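Local coordinates for protein aldehyde dehydrogenase (Burkholderia cenocepacia, PDB 4O6R) that probably oxidises aldehydes to carboxylic acids with NAD(P)+ as the electron acceptor, and binds adenosine monophosphate, at residues A311-I316 / P374-A379; S342-A347 / G393-V398. All coordinates share one frame; numbering follows the deposited sequence.

Interactions 1 and 2 load two neighbouring strands of one mixed sheet from opposite faces. Helix 302-315 packs on strand 375-378 in interaction 1, helix 334-349 on strand 395-401 in interaction 2, and the side chains of I376 and F395 leave the sheet in opposite directions. The centres of the two contacts lie about 11 Å apart. The strands are parallel and joined by probable hydrogen bonds, T375 N to P394 O at 2.9 Å and V377 O to V398 N at 2.8 Å. Interaction 1 is remote from the annotated nucleotide site; in interaction 2 the Y343 side chain is about 13 Å from the bound AMP, too far for direct contact.

Interaction 1 (A311-I316 / P374-A379)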
# COMPACT_ATOMS: atom_id res chain seq x y z
N ALA A 311 15.82 28.70 35.00
CA ALA A 311 14.81 29.56 35.63
C ALA A 311 13.42 28.98 35.47
O ALA A 311 12.70 28.88 36.45
CB ALA A 311 14.86 30.98 35.09
N LEU A 312 13.07 28.54 34.26
CA LEU A 312 11.75 27.94 34.03
C LEU A 312 11.54 26.69 34.89
O LEU A 312 10.50 26.52 35.52
CB LEU A 312 11.59 27.58 32.55
CG LEU A 312 10.32 26.87 32.13
CD1 LEU A 312 9.11 27.68 32.56
CD2 LEU A 312 10.35 26.65 30.64
N ALA A 313 12.54 25.82 34.90
CA ALA A 313 12.48 24.56 35.64
C ALA A 313 12.28 24.80 37.14
O ALA A 313 11.46 24.12 37.77
CB ALA A 313 13.73 23.74 35.40
N SER A 314 13.02 25.77 37.68
CA SER A 314 12.94 26.09 39.11
C SER A 314 11.58 26.59 39.46
O SER A 314 11.20 26.50 40.60
CB SER A 314 13.94 27.19 39.50
OG SER A 314 15.24 26.66 39.49
N SER A 315 10.88 27.18 38.49
CA SER A 315 9.59 27.78 38.72
C SER A 315 8.41 26.77 38.64
O SER A 315 7.30 27.09 39.01
CB SER A 315 9.37 28.91 37.69
OG SER A 315 8.94 28.37 36.44
N ILE A 316 8.66 25.57 38.13
CA ILE A 316 7.59 24.62 37.91
C ILE A 316 6.89 24.34 39.24
O ILE A 316 7.53 24.09 40.24
CB ILE A 316 8.11 23.32 37.26
CG1 ILE A 316 8.52 23.59 35.80
CG2 ILE A 316 7.08 22.21 37.34
CD1 ILE A 316 9.22 22.44 35.10
N PRO A 374 12.40 19.29 39.74
CA PRO A 374 13.02 19.21 38.41
C PRO A 374 14.52 19.41 38.55
O PRO A 374 14.95 20.36 39.21
CB PRO A 374 12.38 20.37 37.64
CG PRO A 374 11.08 20.60 38.32
CD PRO A 374 11.28 20.26 39.77
N THR A 375 15.28 18.50 37.98
CA THR A 375 16.71 18.41 38.21
C THR A 375 17.45 18.52 36.86
O THR A 375 17.09 17.85 35.89
CB THR A 375 17.04 17.11 38.93
OG1 THR A 375 16.37 17.07 40.20
CG2 THR A 375 18.50 16.98 39.17
N ILE A 376 18.43 19.42 36.82
CA ILE A 376 19.26 19.69 35.65
C ILE A 376 20.72 19.54 36.05
O ILE A 376 21.19 20.25 36.95
CB ILE A 376 19.00 21.13 35.13
CG1 ILE A 376 17.55 21.29 34.69
CG2 ILE A 376 19.92 21.47 33.94
CD1 ILE A 376 17.20 22.74 34.40
N VAL A 377 21.44 18.66 35.36
CA VAL A 377 22.83 18.38 35.67
C VAL A 377 23.67 18.55 34.43
O VAL A 377 23.39 17.91 33.42
CB VAL A 377 23.05 16.92 36.15
CG1 VAL A 377 24.51 16.64 36.34
CG2 VAL A 377 22.29 16.67 37.43
N GLU A 378 24.69 19.39 34.51
CA GLU A 378 25.64 19.48 33.42
C GLU A 378 26.72 18.43 33.62
O GLU A 378 27.42 18.47 34.64
CB GLU A 378 26.19 20.88 33.29
CG GLU A 378 27.04 21.03 32.04
CD GLU A 378 26.95 22.41 31.37
OE1 GLU A 378 26.45 23.41 31.94
OE2 GLU A 378 27.44 22.48 30.25
N ALA A 379 26.86 17.50 32.68
CA ALA A 379 27.80 16.37 32.84
C ALA A 379 29.20 16.72 32.38
O ALA A 379 29.37 17.49 31.44
CB ALA A 379 27.33 15.15 32.09
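A313 in the last turn of helix 302-315 and I316 just beyond it meet P374, just before strand 375-378, and I376 within it, in a small apolar contact that buries 170 Å² in total. A313 and P374 supply most of the buried surface. The methyl group CB of A313 touches I376 CD1 at 3.7 Å and faces P374 CB at 4.3 Å, while its carbonyl O has P374 CG 3.6 Å away. That oxygen already accepts the backbone N-H of I316 at 3.2 Å, so the proline ring packs against a carbonyl engaged within its own segment. I316 extends the apolar surface beyond the helical turn: its CD1 lies 4.1 Å from P374 CG.

Torsions explain how the I376 tip arrives. CG1 sits beside the backbone N (chi1 -62°) and the chain continues extended (chi2 170°), which carries CD1 off the strand to the helix methyl. I316 has the same shape, but its CG1-CD1 arm runs past the proline: CB and CD1 are almost equally near P374 CG, so the side chain lies across the ring and does not point at it.

Further out, F282 of helix 270-282 touches A313, I316 and P374 alike, so a third element closes over the junction. I376 also packs on L355 and T356 of the antiparallel neighbour strand 353-356 and on V396 of the parallel one. The end of the helix is tied to the second subunit as well: S315 OG hydrogen-bonds both L312 O, at 2.6 Å, and R496 NH2 of that subunit, whose F494 packs on I316. With all four touching residues buried, this is the helix-on-sheet packing of an alpha/beta domain, here one face of the mixed sheet of the aldehyde dehydrogenase fold.

Interaction 2 (S342-A347 / G393-V398); sequences SYVDVA and GPFVTV
In this alpha/beta layer, helix 334-349 lies over strand 395-401 of the mixed sheet, and F395 bridges the gap between them to Y343, V344 and A347. The local axes run nearly parallel, with an angle of 18° between their N-to-C directions and a closest approach of 11.0 Å. The two backbones stay apart (nearest CA pair, V344 and F395, 8.8 Å), and the F395 side chain spans the gap. It does so with CG anti to its backbone N (chi1 -177°), which sends the ring out from the strand toward the helix.

The ring leads with its edge. Its CE2 is 3.9 Å from V344 CG2, and its CZ is 4.4 Å from A347 CB; both methyl groups lie near the ring plane. As V344 and A347 are three residues apart, they present neighbouring positions about one helical turn apart to the same aromatic rim. V344 CG2 lies beside the backbone N of V344, and the ring atom CE2 reaches that nitrogen too, at 4.0 Å. From Y343 only the root takes part: CB is 4.4 Å from F395 CE2, and the backbone C approaches the ring obliquely.

Strand 395-401 follows strand 375-378 through a connection that includes the short helix 385-388. This helix shares the same face of the sheet, with V386 packing on both F395 and Y343. The phenol of Y343 leads away from the strand, where its OH hydrogen-bonds E389 OE1. On the strand itself, T397 OG1 lies in the plane of the F395 ring, at its edge, and is hydrogen-bonded to V386 O.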
# COMPACT_ATOMS: atom_id res chain seq x y z
N SER A 342 19.34 8.56 44.15
CA SER A 342 20.64 7.90 44.05
C SER A 342 21.44 8.41 42.81
O SER A 342 22.65 8.61 42.90
CB SER A 342 20.45 6.38 44.00
OG SER A 342 21.68 5.70 43.78
N TYR A 343 20.74 8.66 41.69
CA TYR A 343 21.39 9.18 40.49
C TYR A 343 21.87 10.63 40.66
O TYR A 343 22.88 11.00 40.08
CB TYR A 343 20.53 9.04 39.25
CG TYR A 343 20.65 7.70 38.55
CD1 TYR A 343 21.85 7.32 37.99
CD2 TYR A 343 19.57 6.82 38.47
CE1 TYR A 343 21.98 6.11 37.33
CE2 TYR A 343 19.68 5.59 37.82
CZ TYR A 343 20.91 5.26 37.23
OH TYR A 343 21.11 4.07 36.58
N VAL A 344 21.17 11.43 41.48
CA VAL A 344 21.72 12.76 41.83
C VAL A 344 23.09 12.61 42.53
O VAL A 344 24.03 13.31 42.18
CB VAL A 344 20.74 13.59 42.74
CG1 VAL A 344 21.40 14.88 43.20
CG2 VAL A 344 19.46 13.88 42.01
N ASP A 345 23.19 11.69 43.49
CA ASP A 345 24.46 11.40 44.19
C ASP A 345 25.51 10.96 43.19
O ASP A 345 26.61 11.50 43.20
CB ASP A 345 24.30 10.31 45.25
CG ASP A 345 23.42 10.73 46.42
OD1 ASP A 345 23.20 11.94 46.60
OD2 ASP A 345 22.91 9.85 47.13
N VAL A 346 25.13 10.05 42.30
CA VAL A 346 26.03 9.57 41.24
C VAL A 346 26.52 10.75 40.39
O VAL A 346 27.69 10.86 40.09
CB VAL A 346 25.37 8.48 40.36
CG1 VAL A 346 26.26 8.13 39.17
CG2 VAL A 346 25.11 7.22 41.16
N ALA A 347 25.60 11.63 40.00
CA ALA A 347 25.95 12.75 39.15
C ALA A 347 27.03 13.61 39.82
O ALA A 347 28.04 13.93 39.19
CB ALA A 347 24.73 13.59 38.85
N GLY A 393 13.21 9.98 35.45
CA GLY A 393 12.63 10.95 36.40
C GLY A 393 12.77 12.33 35.78
O GLY A 393 13.25 12.44 34.62
N PRO A 394 12.39 13.38 36.52
CA PRO A 394 12.38 14.73 35.97
C PRO A 394 13.80 15.25 36.04
O PRO A 394 14.11 16.13 36.84
CB PRO A 394 11.45 15.49 36.91
CG PRO A 394 11.63 14.81 38.24
CD PRO A 394 11.83 13.34 37.89
N PHE A 395 14.66 14.66 35.22
CA PHE A 395 16.10 14.74 35.41
C PHE A 395 16.73 14.82 34.03
O PHE A 395 16.63 13.90 33.27
CB PHE A 395 16.56 13.46 36.14
CG PHE A 395 18.01 13.40 36.48
CD1 PHE A 395 18.99 13.35 35.49
CD2 PHE A 395 18.43 13.31 37.81
CE1 PHE A 395 20.33 13.28 35.82
CE2 PHE A 395 19.77 13.21 38.14
CZ PHE A 395 20.73 13.19 37.15
N VAL A 396 17.37 15.94 33.72
CA VAL A 396 17.99 16.10 32.40
C VAL A 396 19.50 16.32 32.52
O VAL A 396 19.96 17.02 33.40
CB VAL A 396 17.28 17.21 31.56
CG1 VAL A 396 17.32 18.55 32.29
CG2 VAL A 396 17.86 17.29 30.14
N THR A 397 20.24 15.64 31.65
CA THR A 397 21.68 15.75 31.58
C THR A 397 22.09 16.60 30.37
O THR A 397 21.67 16.33 29.25
CB THR A 397 22.32 14.38 31.51
OG1 THR A 397 21.90 13.61 32.65
CG2 THR A 397 23.86 14.51 31.49
N VAL A 398 22.91 17.62 30.65
CA VAL A 398 23.31 18.57 29.64
C VAL A 398 24.71 18.28 29.17
O VAL A 398 25.63 18.09 30.00
CB VAL A 398 23.28 20.00 30.16
CG1 VAL A 398 23.50 21.00 29.02
CG2 VAL A 398 21.97 20.29 30.85